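Local atomic coordinates of malate synthase (Haloferax volcanii, PDB entry 3OYZ), a protein that catalyses the Mg2+-dependent Claisen condensation of acetyl-CoA with glyoxylate and hydrolyses the resulting malyl-CoA to malate in the glyoxylate cycle. Residues V45-E51 against E80-V86; L31-G36 against E68-Q73; M343-D348 against V424-A428. Numbering follows the deposited sequence.

Contact 1: residues V45-E51 against E80-V86; sequences VWVPDNE and EIHPRMV. With ACO (acetyl coenzyme *a), chain B; PYR (pyruvic acid), chain C.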
loop_
_atom_site.group_PDB
_atom_site.type_symbol
_atom_site.label_atom_id
_atom_site.label_comp_id
_atom_site.label_asym_id
_atom_site.label_seq_id
_atom_site.Cartn_x
_atom_site.Cartn_y
_atom_site.Cartn_z
ATOM N N VAL A 45 -25.360 -8.790 8.342
ATOM C CA VAL A 45 -25.830 -7.415 8.113
ATOM C C VAL A 45 -26.575 -7.467 6.826
ATOM O O VAL A 45 -26.063 -7.870 5.795
ATOM C CB VAL A 45 -24.645 -6.318 8.064
ATOM C CG1 VAL A 45 -25.181 -5.057 7.520
ATOM C CG2 VAL A 45 -24.262 -6.001 9.452
ATOM N N TRP A 46 -27.823 -7.014 6.878
ATOM C CA TRP A 46 -28.617 -7.039 5.690
ATOM C C TRP A 46 -28.867 -5.606 5.260
ATOM O O TRP A 46 -29.240 -4.787 6.079
ATOM C CB TRP A 46 -29.979 -7.741 5.999
ATOM C CG TRP A 46 -30.877 -7.698 4.780
ATOM C CD1 TRP A 46 -30.510 -7.889 3.480
ATOM C CD2 TRP A 46 -32.277 -7.400 4.755
ATOM N NE1 TRP A 46 -31.598 -7.722 2.647
ATOM C CE2 TRP A 46 -32.679 -7.382 3.413
ATOM C CE3 TRP A 46 -33.241 -7.157 5.763
ATOM C CZ2 TRP A 46 -34.033 -7.212 3.023
ATOM C CZ3 TRP A 46 -34.571 -6.857 5.363
ATOM C CH2 TRP A 46 -34.941 -6.907 4.009
ATOM N N VAL A 47 -28.676 -5.308 3.992
ATOM C CA VAL A 47 -28.767 -3.939 3.488
ATOM C C VAL A 47 -29.853 -3.770 2.429
ATOM O O VAL A 47 -29.615 -3.945 1.228
ATOM C CB VAL A 47 -27.347 -3.551 2.921
ATOM C CG1 VAL A 47 -27.298 -2.095 2.501
ATOM C CG2 VAL A 47 -26.332 -3.821 4.022
ATOM N N PRO A 48 -31.068 -3.378 2.850
ATOM C CA PRO A 48 -31.939 -3.001 1.750
ATOM C C PRO A 48 -31.371 -1.801 1.008
ATOM O O PRO A 48 -31.219 -0.731 1.599
ATOM C CB PRO A 48 -33.197 -2.515 2.474
ATOM C CG PRO A 48 -33.277 -3.339 3.743
ATOM C CD PRO A 48 -31.786 -3.507 4.145
ATOM N N ASP A 49 -31.176 -1.931 -0.281
ATOM C CA ASP A 49 -30.399 -0.986 -1.035
ATOM C C ASP A 49 -31.161 -0.071 -1.919
ATOM O O ASP A 49 -31.309 -0.400 -3.080
ATOM C CB ASP A 49 -29.346 -1.753 -1.819
ATOM C CG ASP A 49 -28.296 -0.872 -2.440
ATOM O OD1 ASP A 49 -28.307 0.340 -2.184
ATOM O OD2 ASP A 49 -27.516 -1.402 -3.259
ATOM N N ASN A 50 -31.472 1.129 -1.421
ATOM C CA ASN A 50 -32.077 2.163 -2.218
ATOM C C ASN A 50 -31.190 2.907 -3.192
ATOM O O ASN A 50 -31.670 3.821 -3.871
ATOM C CB ASN A 50 -32.818 3.157 -1.320
ATOM C CG ASN A 50 -34.176 3.588 -1.944
ATOM O OD1 ASN A 50 -34.915 2.753 -2.494
ATOM N ND2 ASN A 50 -34.490 4.863 -1.865
ATOM N N GLU A 51 -29.907 2.531 -3.248
ATOM C CA GLU A 51 -28.975 3.225 -4.136
ATOM C C GLU A 51 -28.727 2.359 -5.352
ATOM O O GLU A 51 -29.723 2.079 -6.058
ATOM C CB GLU A 51 -27.657 3.592 -3.421
ATOM C CG GLU A 51 -26.844 4.594 -4.243
ATOM C CD GLU A 51 -25.373 4.213 -4.374
ATOM O OE1 GLU A 51 -25.045 3.025 -4.340
ATOM O OE2 GLU A 51 -24.508 5.068 -4.614
ATOM N N GLU A 80 -28.498 -7.882 11.402
ATOM C CA GLU A 80 -28.819 -6.468 11.726
ATOM C C GLU A 80 -29.261 -5.859 10.455
ATOM O O GLU A 80 -28.685 -6.178 9.420
ATOM C CB GLU A 80 -27.551 -5.731 12.233
ATOM C CG GLU A 80 -27.131 -6.095 13.672
ATOM C CD GLU A 80 -25.979 -5.190 14.202
ATOM O OE1 GLU A 80 -25.655 -4.196 13.506
ATOM O OE2 GLU A 80 -25.430 -5.396 15.323
ATOM N N ILE A 81 -30.184 -4.898 10.505
ATOM C CA ILE A 81 -30.663 -4.244 9.319
ATOM C C ILE A 81 -30.129 -2.761 9.212
ATOM O O ILE A 81 -30.333 -1.917 10.080
ATOM C CB ILE A 81 -32.216 -4.253 9.255
ATOM C CG1 ILE A 81 -32.808 -5.679 9.535
ATOM C CG2 ILE A 81 -32.738 -3.650 7.931
ATOM C CD1 ILE A 81 -34.399 -5.707 9.322
ATOM N N HIS A 82 -29.501 -2.460 8.095
ATOM C CA HIS A 82 -28.870 -1.131 7.875
ATOM C C HIS A 82 -29.142 -0.807 6.437
ATOM O O HIS A 82 -28.327 -1.143 5.590
ATOM C CB HIS A 82 -27.332 -1.337 8.041
ATOM C CG HIS A 82 -26.882 -1.648 9.438
ATOM N ND1 HIS A 82 -26.358 -0.692 10.287
ATOM C CD2 HIS A 82 -26.744 -2.837 10.082
ATOM C CE1 HIS A 82 -26.006 -1.262 11.424
ATOM N NE2 HIS A 82 -26.188 -2.573 11.307
ATOM N N PRO A 83 -30.239 -0.098 6.073
ATOM C CA PRO A 83 -30.480 0.186 4.675
ATOM C C PRO A 83 -29.510 1.205 4.014
ATOM O O PRO A 83 -29.026 2.116 4.719
ATOM C CB PRO A 83 -31.868 0.876 4.713
ATOM C CG PRO A 83 -32.533 0.407 5.900
ATOM C CD PRO A 83 -31.375 0.304 6.923
ATOM N N ARG A 84 -29.218 1.073 2.733
ATOM C CA ARG A 84 -28.344 2.035 2.042
ATOM C C ARG A 84 -29.211 3.129 1.422
ATOM O O ARG A 84 -30.078 2.828 0.585
ATOM C CB ARG A 84 -27.441 1.357 0.989
ATOM C CG ARG A 84 -26.553 2.389 0.169
ATOM C CD ARG A 84 -25.316 1.765 -0.392
ATOM N NE ARG A 84 -25.603 0.983 -1.603
ATOM C CZ ARG A 84 -24.715 0.625 -2.519
ATOM N NH1 ARG A 84 -23.400 0.961 -2.486
ATOM N NH2 ARG A 84 -25.167 -0.029 -3.565
ATOM N N MET A 85 -28.910 4.389 1.770
ATOM C CA MET A 85 -29.552 5.573 1.233
ATOM C C MET A 85 -28.720 6.140 0.076
ATOM O O MET A 85 -27.508 5.858 -0.071
ATOM C CB MET A 85 -29.676 6.608 2.368
ATOM C CG MET A 85 -30.339 5.967 3.572
ATOM S SD MET A 85 -32.185 5.952 3.389
ATOM C CE MET A 85 -32.372 4.366 2.596
ATOM N N VAL A 86 -29.301 7.067 -0.673
ATOM C CA VAL A 86 -28.450 7.704 -1.689
ATOM C C VAL A 86 -27.580 8.797 -1.034
ATOM O O VAL A 86 -27.953 9.288 0.029
ATOM C CB VAL A 86 -29.219 8.311 -2.882
ATOM C CG1 VAL A 86 -29.922 7.185 -3.661
ATOM C CG2 VAL A 86 -30.258 9.337 -2.408
HETATM N N1A ACO B . -31.865 -10.066 -2.482
HETATM C C2A ACO B . -32.983 -10.802 -2.336
HETATM N N3A ACO B . -33.212 -11.873 -3.117
HETATM C C4A ACO B . -32.363 -12.267 -4.101
HETATM C C5A ACO B . -31.125 -11.479 -4.280
HETATM C C6A ACO B . -30.921 -10.295 -3.423
HETATM N N6A ACO B . -29.794 -9.571 -3.656
HETATM N N7A ACO B . -30.437 -12.028 -5.290
HETATM C C8A ACO B . -31.174 -13.070 -5.743
HETATM N N9A ACO B . -32.282 -13.244 -5.011
HETATM C C1B ACO B . -33.278 -14.337 -5.257
HETATM C C2B ACO B . -33.407 -14.517 -6.764
HETATM O O2B ACO B . -34.372 -13.589 -7.257
HETATM C C3B ACO B . -33.812 -15.971 -6.900
HETATM O O3B ACO B . -35.201 -15.941 -6.559
HETATM P P3B ACO B . -36.338 -17.045 -7.012
HETATM O O7A ACO B . -36.456 -17.806 -5.700
HETATM O O8A ACO B . -35.639 -17.719 -8.174
HETATM O O9A ACO B . -37.561 -16.268 -7.444
HETATM C C4B ACO B . -33.019 -16.628 -5.781
HETATM O O4B ACO B . -32.846 -15.622 -4.773
HETATM C C5B ACO B . -31.633 -17.058 -6.249
HETATM O O5B ACO B . -31.163 -16.045 -7.140
HETATM P P1A ACO B . -29.875 -16.256 -8.073
HETATM O O1A ACO B . -30.046 -17.265 -9.162
HETATM O O2A ACO B . -28.775 -16.580 -7.105
HETATM O O3A ACO B . -29.495 -14.881 -8.801
HETATM P P2A ACO B . -30.340 -14.300 -10.032
HETATM O O4A ACO B . -31.717 -14.539 -9.503
HETATM O O5A ACO B . -29.644 -14.742 -11.303
HETATM O O6A ACO B . -30.079 -12.694 -10.059
HETATM C CBP ACO B . -28.882 -10.594 -9.606
HETATM C CCP ACO B . -28.789 -12.063 -10.034
HETATM C CDP ACO B . -29.773 -9.803 -10.562
HETATM C CEP ACO B . -27.476 -10.015 -9.710
HETATM C CAP ACO B . -29.474 -10.422 -8.202
HETATM O OAP ACO B . -28.776 -11.367 -7.403
HETATM C C9P ACO B . -29.270 -9.047 -7.600
HETATM O O9P ACO B . -29.909 -8.083 -8.033
HETATM N N8P ACO B . -28.353 -8.954 -6.622
HETATM C C7P ACO B . -28.116 -7.663 -5.988
HETATM C C6P ACO B . -27.337 -6.678 -6.872
HETATM C C5P ACO B . -26.960 -5.531 -5.952
HETATM O O5P ACO B . -27.284 -5.568 -4.767
HETATM N N4P ACO B . -26.230 -4.565 -6.507
HETATM C C3P ACO B . -25.726 -3.401 -5.798
HETATM C C2P ACO B . -24.641 -3.777 -4.786
HETATM S S1P ACO B . -23.205 -3.660 -5.811
HETATM C C ACO B . -22.755 -2.046 -5.975
HETATM O O ACO B . -23.491 -1.114 -5.713
HETATM C CH3 ACO B . -21.388 -1.785 -6.528
HETATM C C PYR C . -19.447 -0.225 -5.510
HETATM O O PYR C . -19.413 0.939 -6.037
HETATM O OXT PYR C . -18.505 -1.087 -5.652
HETATM C CA PYR C . -20.503 -0.483 -4.635
HETATM O O3 PYR C . -21.389 0.440 -4.387
HETATM C CB PYR C . -20.575 -1.780 -3.918
#
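V45 begins the first strand beside E80, and its CG1 lies 3.7 Å from H82 CD2. W46 forms the parallel strand pairing through both backbone groups. Its N donates to E80 O at 2.8 Å, and its O accepts from H82 N at 3.1 Å. The edge of the W46 ring meets I81, with CE3 4.0 Å from CD1. V47 places CG1 3.8 Å from R84 CB. P48 has no NH to give, but its O takes the hydrogen bond of R84 N at 2.9 Å. D49 meets the R84 guanidinium side-on, in a bidentate salt bridge: OD1 accepts from NE at 2.8 Å and OD2 from NH2 at 2.7 Å. D49 OD1 also accepts from E51 N at 2.9 Å, which makes an Asx turn. N50 N reaches R84 O at 3.0 Å. E51 OE1 lies over one guanidinium face, 3.2 Å from R84 NH2, a purely charge-based salt bridge. Held between these acids, R84 hydrogen-bonds PYR O3 through NH1 (2.8 Å) and the acetyl-CoA carbonyl O through NH2 (2.9 Å). R84 binds both glyoxylate and acetyl-CoA. The strands belong to a beta-alpha-beta unit of the TIM barrel, with helix 59-73 between them. Strand 13-18 pairs with the other edge of 45-49, while helix 29-36 packs on W46 and P48, and helix 59-73 on P48 and I81.

Contact 2: residues L31-G36 against E68-Q73; sequences LRRAAG and EVISEQ. With ACO (acetyl coenzyme *a), chain B.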
loop_
_atom_site.group_PDB
_atom_site.type_symbol
_atom_site.label_atom_id
_atom_site.label_comp_id
_atom_site.label_asym_id
_atom_site.label_seq_id
_atom_site.Cartn_x
_atom_site.Cartn_y
_atom_site.Cartn_z
ATOM N N LEU A 31 -37.047 -7.855 -1.166
ATOM C CA LEU A 31 -36.919 -7.625 0.262
ATOM C C LEU A 31 -37.674 -8.586 1.168
ATOM O O LEU A 31 -37.196 -8.951 2.275
ATOM C CB LEU A 31 -37.382 -6.199 0.587
ATOM C CG LEU A 31 -36.767 -4.963 -0.068
ATOM C CD1 LEU A 31 -37.469 -3.729 0.431
ATOM C CD2 LEU A 31 -35.229 -4.897 0.148
ATOM N N ARG A 32 -38.898 -8.943 0.750
ATOM C CA ARG A 32 -39.735 -9.862 1.556
ATOM C C ARG A 32 -39.040 -11.193 1.651
ATOM O O ARG A 32 -38.980 -11.783 2.700
ATOM C CB ARG A 32 -41.158 -10.032 0.981
ATOM C CG ARG A 32 -41.890 -8.713 0.784
ATOM C CD ARG A 32 -43.427 -8.863 0.871
ATOM N NE ARG A 32 -44.061 -7.799 0.113
ATOM C CZ ARG A 32 -44.548 -6.718 0.695
ATOM N NH1 ARG A 32 -44.605 -6.633 2.013
ATOM N NH2 ARG A 32 -45.083 -5.803 -0.071
ATOM N N ARG A 33 -38.446 -11.646 0.559
ATOM C CA ARG A 33 -37.739 -12.922 0.593
ATOM C C ARG A 33 -36.464 -12.850 1.433
ATOM O O ARG A 33 -36.225 -13.711 2.288
ATOM C CB ARG A 33 -37.427 -13.293 -0.862
ATOM C CG ARG A 33 -36.391 -14.391 -0.968
ATOM C CD ARG A 33 -35.877 -14.750 -2.362
ATOM N NE ARG A 33 -35.402 -16.136 -2.370
ATOM C CZ ARG A 33 -36.142 -17.175 -2.757
ATOM N NH1 ARG A 33 -37.396 -17.009 -3.174
ATOM N NH2 ARG A 33 -35.623 -18.395 -2.750
ATOM N N ALA A 34 -35.648 -11.803 1.252
ATOM C CA ALA A 34 -34.369 -11.698 1.978
ATOM C C ALA A 34 -34.681 -11.551 3.446
ATOM O O ALA A 34 -34.002 -12.111 4.300
ATOM C CB ALA A 34 -33.551 -10.485 1.442
ATOM N N ALA A 35 -35.794 -10.887 3.754
ATOM C CA ALA A 35 -36.190 -10.790 5.155
ATOM C C ALA A 35 -36.582 -12.074 5.842
ATOM O O ALA A 35 -36.581 -12.077 7.075
ATOM C CB ALA A 35 -37.284 -9.797 5.355
ATOM N N GLY A 36 -36.900 -13.126 5.070
ATOM C CA GLY A 36 -37.248 -14.441 5.661
ATOM C C GLY A 36 -36.092 -15.414 5.800
ATOM O O GLY A 36 -36.200 -16.450 6.478
ATOM N N GLU A 68 -42.348 -0.549 4.742
ATOM C CA GLU A 68 -43.381 -1.624 4.770
ATOM C C GLU A 68 -42.827 -2.997 5.149
ATOM O O GLU A 68 -43.322 -3.610 6.116
ATOM C CB GLU A 68 -44.025 -1.656 3.383
ATOM C CG GLU A 68 -45.391 -2.350 3.253
ATOM C CD GLU A 68 -45.684 -2.772 1.819
ATOM O OE1 GLU A 68 -45.482 -2.029 0.833
ATOM O OE2 GLU A 68 -46.138 -3.919 1.656
ATOM N N VAL A 69 -41.786 -3.465 4.445
ATOM C CA VAL A 69 -41.187 -4.750 4.798
ATOM C C VAL A 69 -40.574 -4.833 6.179
ATOM O O VAL A 69 -40.779 -5.821 6.912
ATOM C CB VAL A 69 -40.169 -5.241 3.779
ATOM C CG1 VAL A 69 -39.511 -6.521 4.299
ATOM C CG2 VAL A 69 -40.820 -5.343 2.383
ATOM N N ILE A 70 -39.814 -3.809 6.589
ATOM C CA ILE A 70 -39.158 -3.927 7.887
ATOM C C ILE A 70 -40.190 -3.806 9.017
ATOM O O ILE A 70 -40.039 -4.367 10.120
ATOM C CB ILE A 70 -38.047 -2.773 8.068
ATOM C CG1 ILE A 70 -36.934 -2.996 7.049
ATOM C CG2 ILE A 70 -37.509 -2.812 9.473
ATOM C CD1 ILE A 70 -35.707 -2.073 7.220
ATOM N N SER A 71 -41.167 -2.957 8.762
ATOM C CA SER A 71 -42.372 -2.897 9.613
ATOM C C SER A 71 -42.937 -4.308 9.960
ATOM O O SER A 71 -42.988 -4.754 11.122
ATOM C CB SER A 71 -43.439 -2.124 8.816
ATOM O OG SER A 71 -44.238 -1.442 9.758
ATOM N N GLU A 72 -43.234 -5.037 8.903
ATOM C CA GLU A 72 -43.924 -6.354 8.983
ATOM C C GLU A 72 -43.030 -7.521 9.383
ATOM O O GLU A 72 -43.466 -8.409 10.141
ATOM C CB GLU A 72 -44.634 -6.624 7.662
ATOM C CG GLU A 72 -45.696 -5.565 7.375
ATOM C CD GLU A 72 -46.217 -5.541 5.941
ATOM O OE1 GLU A 72 -45.641 -6.189 5.053
ATOM O OE2 GLU A 72 -47.219 -4.844 5.643
ATOM N N GLN A 73 -41.759 -7.476 8.964
ATOM C CA GLN A 73 -40.833 -8.602 9.160
ATOM C C GLN A 73 -39.553 -8.393 9.937
ATOM O O GLN A 73 -38.837 -9.357 10.236
ATOM C CB GLN A 73 -40.393 -9.144 7.805
ATOM C CG GLN A 73 -41.588 -9.568 7.011
ATOM C CD GLN A 73 -41.259 -10.349 5.778
ATOM O OE1 GLN A 73 -41.576 -9.873 4.722
ATOM N NE2 GLN A 73 -40.630 -11.522 5.888
HETATM N N1A ACO B . -31.865 -10.066 -2.482
HETATM C C2A ACO B . -32.983 -10.802 -2.336
HETATM N N3A ACO B . -33.212 -11.873 -3.117
HETATM C C4A ACO B . -32.363 -12.267 -4.101
HETATM C C5A ACO B . -31.125 -11.479 -4.280
HETATM C C6A ACO B . -30.921 -10.295 -3.423
HETATM N N6A ACO B . -29.794 -9.571 -3.656
HETATM N N7A ACO B . -30.437 -12.028 -5.290
HETATM C C8A ACO B . -31.174 -13.070 -5.743
HETATM N N9A ACO B . -32.282 -13.244 -5.011
HETATM C C1B ACO B . -33.278 -14.337 -5.257
HETATM C C2B ACO B . -33.407 -14.517 -6.764
HETATM O O2B ACO B . -34.372 -13.589 -7.257
HETATM C C3B ACO B . -33.812 -15.971 -6.900
HETATM O O3B ACO B . -35.201 -15.941 -6.559
HETATM P P3B ACO B . -36.338 -17.045 -7.012
HETATM O O7A ACO B . -36.456 -17.806 -5.700
HETATM O O8A ACO B . -35.639 -17.719 -8.174
HETATM O O9A ACO B . -37.561 -16.268 -7.444
HETATM C C4B ACO B . -33.019 -16.628 -5.781
HETATM O O4B ACO B . -32.846 -15.622 -4.773
HETATM C C5B ACO B . -31.633 -17.058 -6.249
HETATM O O5B ACO B . -31.163 -16.045 -7.140
HETATM P P1A ACO B . -29.875 -16.256 -8.073
HETATM O O1A ACO B . -30.046 -17.265 -9.162
HETATM O O2A ACO B . -28.775 -16.580 -7.105
HETATM O O3A ACO B . -29.495 -14.881 -8.801
HETATM P P2A ACO B . -30.340 -14.300 -10.032
HETATM O O4A ACO B . -31.717 -14.539 -9.503
HETATM O O5A ACO B . -29.644 -14.742 -11.303
HETATM O O6A ACO B . -30.079 -12.694 -10.059
HETATM C CBP ACO B . -28.882 -10.594 -9.606
HETATM C CCP ACO B . -28.789 -12.063 -10.034
HETATM C CDP ACO B . -29.773 -9.803 -10.562
HETATM C CEP ACO B . -27.476 -10.015 -9.710
HETATM C CAP ACO B . -29.474 -10.422 -8.202
HETATM O OAP ACO B . -28.776 -11.367 -7.403
HETATM C C9P ACO B . -29.270 -9.047 -7.600
HETATM O O9P ACO B . -29.909 -8.083 -8.033
HETATM N N8P ACO B . -28.353 -8.954 -6.622
HETATM C C7P ACO B . -28.116 -7.663 -5.988
HETATM C C6P ACO B . -27.337 -6.678 -6.872
HETATM C C5P ACO B . -26.960 -5.531 -5.952
HETATM O O5P ACO B . -27.284 -5.568 -4.767
HETATM N N4P ACO B . -26.230 -4.565 -6.507
HETATM C C3P ACO B . -25.726 -3.401 -5.798
HETATM C C2P ACO B . -24.641 -3.777 -4.786
HETATM S S1P ACO B . -23.205 -3.660 -5.811
HETATM C C ACO B . -22.755 -2.046 -5.975
HETATM O O ACO B . -23.491 -1.114 -5.713
HETATM C CH3 ACO B . -21.388 -1.785 -6.528
HETATM O O HOH W 1 -43.496 -8.072 4.109
HETATM O O HOH W 2 -38.185 -11.804 9.277
#
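The two helical segments run in roughly the same direction. Their axes cross at -33° and approach to 9.9 Å. The closest CA pairs are R32 with V69 at 6.2 Å and A35 with Q73 at 6.5 Å, so the backbones stay near each other along the contact. V69 is the apolar centre. Its CG2 lies 4.0 Å from L31 CB, and its CG1 lies 4.1 Å from A35 CB. The small A35 also meets Q73, with CB 3.8 Å from NE2. R32 fits as a knob among E68, V69, E72 and Q73. Its CA-to-CB bond points sideways, but the extended chain brings the guanidinium across to the other helix. NH2 donates to E68 OE2 at 2.8 Å, and NH1 forms a salt bridge with E72 OE1 at 3.2 Å. Both acids lie at the guanidinium edge, while V69 CG2 lies over one face. R32 NE has a further salt bridge with D26. One water accepts from R32 NH1 (2.8 Å) and donates to E72 OE1 (3.0 Å) and Q73 OE1 (2.7 Å). A second water joins A35 O and Q73 O, each at 2.7 Å. On helix 29-36, R33 NH1 lies 2.8 Å from acetyl-CoA O7A, and A34 CB lies 3.8 Å from C2A of its adenine. On the barrel side, L31, A34 and A35 pack on W46 of strand 45-49, and L31 and A34 also touch S17 of strand 13-18. The contact therefore pairs two neighbouring helices of the TIM-barrel outer layer.

Contact 3: residues M343-D348 against V424-A428; sequences MDDIVD and VVERA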
loop_
_atom_site.group_PDB
_atom_site.type_symbol
_atom_site.label_atom_id
_atom_site.label_comp_id
_atom_site.label_asym_id
_atom_site.label_seq_id
_atom_site.Cartn_x
_atom_site.Cartn_y
_atom_site.Cartn_z
ATOM N N MET A 343 -13.391 -2.207 -28.591
ATOM C CA MET A 343 -14.117 -0.968 -28.338
ATOM C C MET A 343 -15.628 -1.071 -28.587
ATOM O O MET A 343 -16.438 -0.594 -27.777
ATOM C CB MET A 343 -13.507 0.216 -29.095
ATOM C CG MET A 343 -14.099 1.538 -28.577
ATOM S SD MET A 343 -13.070 3.005 -28.796
ATOM C CE MET A 343 -12.853 3.106 -30.572
ATOM N N ASP A 344 -16.007 -1.725 -29.687
ATOM C CA ASP A 344 -17.410 -2.055 -29.970
ATOM C C ASP A 344 -18.141 -2.868 -28.914
ATOM O O ASP A 344 -19.279 -2.567 -28.563
ATOM C CB ASP A 344 -17.508 -2.805 -31.300
ATOM C CG ASP A 344 -17.964 -1.905 -32.421
ATOM O OD1 ASP A 344 -18.932 -1.135 -32.203
ATOM O OD2 ASP A 344 -17.347 -1.989 -33.506
ATOM N N ASP A 345 -17.496 -3.920 -28.423
ATOM C CA ASP A 345 -18.057 -4.709 -27.330
ATOM C C ASP A 345 -18.419 -3.870 -26.089
ATOM O O ASP A 345 -19.521 -3.997 -25.533
ATOM C CB ASP A 345 -17.073 -5.810 -26.943
ATOM C CG ASP A 345 -16.966 -6.893 -27.993
ATOM O OD1 ASP A 345 -18.029 -7.345 -28.486
ATOM O OD2 ASP A 345 -15.819 -7.287 -28.304
ATOM N N ILE A 346 -17.488 -3.001 -25.684
ATOM C CA ILE A 346 -17.688 -2.106 -24.535
ATOM C C ILE A 346 -18.946 -1.225 -24.636
ATOM O O ILE A 346 -19.812 -1.251 -23.741
ATOM C CB ILE A 346 -16.431 -1.239 -24.227
ATOM C CG1 ILE A 346 -15.335 -2.114 -23.600
ATOM C CG2 ILE A 346 -16.818 -0.125 -23.283
ATOM C CD1 ILE A 346 -13.956 -1.735 -24.052
ATOM N N VAL A 347 -19.060 -0.488 -25.733
ATOM C CA VAL A 347 -20.301 0.234 -25.996
ATOM C C VAL A 347 -21.571 -0.646 -25.943
ATOM O O VAL A 347 -22.602 -0.226 -25.406
ATOM C CB VAL A 347 -20.216 0.861 -27.400
ATOM C CG1 VAL A 347 -21.452 1.714 -27.659
ATOM C CG2 VAL A 347 -18.858 1.590 -27.592
ATOM N N ASP A 348 -21.495 -1.861 -26.478
ATOM C CA ASP A 348 -22.629 -2.783 -26.457
ATOM C C ASP A 348 -23.055 -3.098 -25.014
ATOM O O ASP A 348 -24.257 -3.019 -24.683
ATOM C CB ASP A 348 -22.282 -4.117 -27.164
ATOM C CG ASP A 348 -22.266 -4.032 -28.709
ATOM O OD1 ASP A 348 -22.710 -3.003 -29.256
ATOM O OD2 ASP A 348 -21.788 -4.987 -29.382
ATOM N N VAL A 424 -16.636 2.704 -36.365
ATOM C CA VAL A 424 -16.367 2.442 -34.942
ATOM C C VAL A 424 -15.988 3.741 -34.215
ATOM O O VAL A 424 -16.520 4.019 -33.129
ATOM C CB VAL A 424 -15.263 1.382 -34.713
ATOM C CG1 VAL A 424 -15.062 1.125 -33.208
ATOM C CG2 VAL A 424 -15.571 0.097 -35.473
ATOM N N VAL A 425 -15.153 4.552 -34.863
ATOM C CA VAL A 425 -14.756 5.843 -34.336
ATOM C C VAL A 425 -15.926 6.755 -34.023
ATOM O O VAL A 425 -15.935 7.376 -32.954
ATOM C CB VAL A 425 -13.712 6.561 -35.211
ATOM C CG1 VAL A 425 -13.455 7.984 -34.730
ATOM C CG2 VAL A 425 -12.415 5.790 -35.243
ATOM N N GLU A 426 -16.895 6.860 -34.936
ATOM C CA GLU A 426 -17.908 7.912 -34.817
ATOM C C GLU A 426 -18.915 7.424 -33.801
ATOM O O GLU A 426 -19.504 8.229 -33.079
ATOM C CB GLU A 426 -18.572 8.289 -36.150
ATOM C CG GLU A 426 -17.711 9.168 -37.093
ATOM C CD GLU A 426 -16.873 10.274 -36.398
ATOM O OE1 GLU A 426 -17.391 11.016 -35.518
ATOM O OE2 GLU A 426 -15.672 10.419 -36.756
ATOM N N ARG A 427 -19.034 6.107 -33.677
ATOM C CA ARG A 427 -19.843 5.541 -32.593
ATOM C C ARG A 427 -19.311 5.841 -31.177
ATOM O O ARG A 427 -20.107 6.204 -30.305
ATOM C CB ARG A 427 -20.006 4.033 -32.785
ATOM C CG ARG A 427 -21.185 3.472 -32.018
ATOM C CD ARG A 427 -21.700 2.225 -32.696
ATOM N NE ARG A 427 -21.384 0.984 -31.999
ATOM C CZ ARG A 427 -22.067 0.496 -30.964
ATOM N NH1 ARG A 427 -23.089 1.171 -30.447
ATOM N NH2 ARG A 427 -21.711 -0.672 -30.442
ATOM N N ALA A 428 -17.997 5.676 -30.974
ATOM C CA ALA A 428 -17.270 5.930 -29.712
ATOM C C ALA A 428 -17.429 7.383 -29.332
ATOM O O ALA A 428 -17.826 7.701 -28.211
ATOM C CB ALA A 428 -15.790 5.642 -29.866
#
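R427 reaches across the contact to both D344 and D348. Its chi1 and chi2 are both t, so the chain extends from helix 422-428 toward helix 343-358. Chi3 lies between wells at 107° and chi4 is 82°; with these bends NE and NH2 both face D344 OD1, at 3.2 Å and a weak 3.3 Å. NH2 also makes a weak hydrogen bond, within a salt bridge, to D348 OD1 at 2.8 Å. D344 has an off-well chi1 of -101°. Its CA-to-CB bond points sideways, yet its carboxylate comes close to the other helix, with OD2 3.4 Å from V424 CG2. V347, with chi1 t, lies over one face of the guanidinium, its CG1 3.3 Å from NH1. The t, t, p conformation of M343 carries SD to 3.9 Å from A428 CB and CE to 4.0 Å from V424 CG1. The helix axes cross at 35° and approach to 10.4 Å. M343 also packs on P273 of a neighbouring subunit. E351 forms a salt bridge with R427 NH1, so three acids from helix 343-358 surround one arginine. The chemistry implies a mixed interface: a small apolar patch of M343, V424 and A428, bordered by a charge network that ties the C-terminal helix to helix 343-358.

Contacts 1 and 2 lie together in the TIM barrel, with centres 12 Å apart, and both touch acetyl-CoA. They meet where the W46 ring of contact 1 packs against L31 and A34 of contact 2, and where I81 packs on I70. Contact 1 is wholly buried and built on backbone pairing; its R84, paired with D49 and E51, bonds acetyl-CoA and pyruvate. Contact 2 is one layer out and partly buried; water bridges R32, E72 and Q73 beside its salt bridges. Contact 3, also partly buried, is centred about 27 Å from the chain centre, away from the annotated sites. Its nearest atoms are about 20 Å from contact 1. Like contact 2 it joins two helices through an arginine between acids.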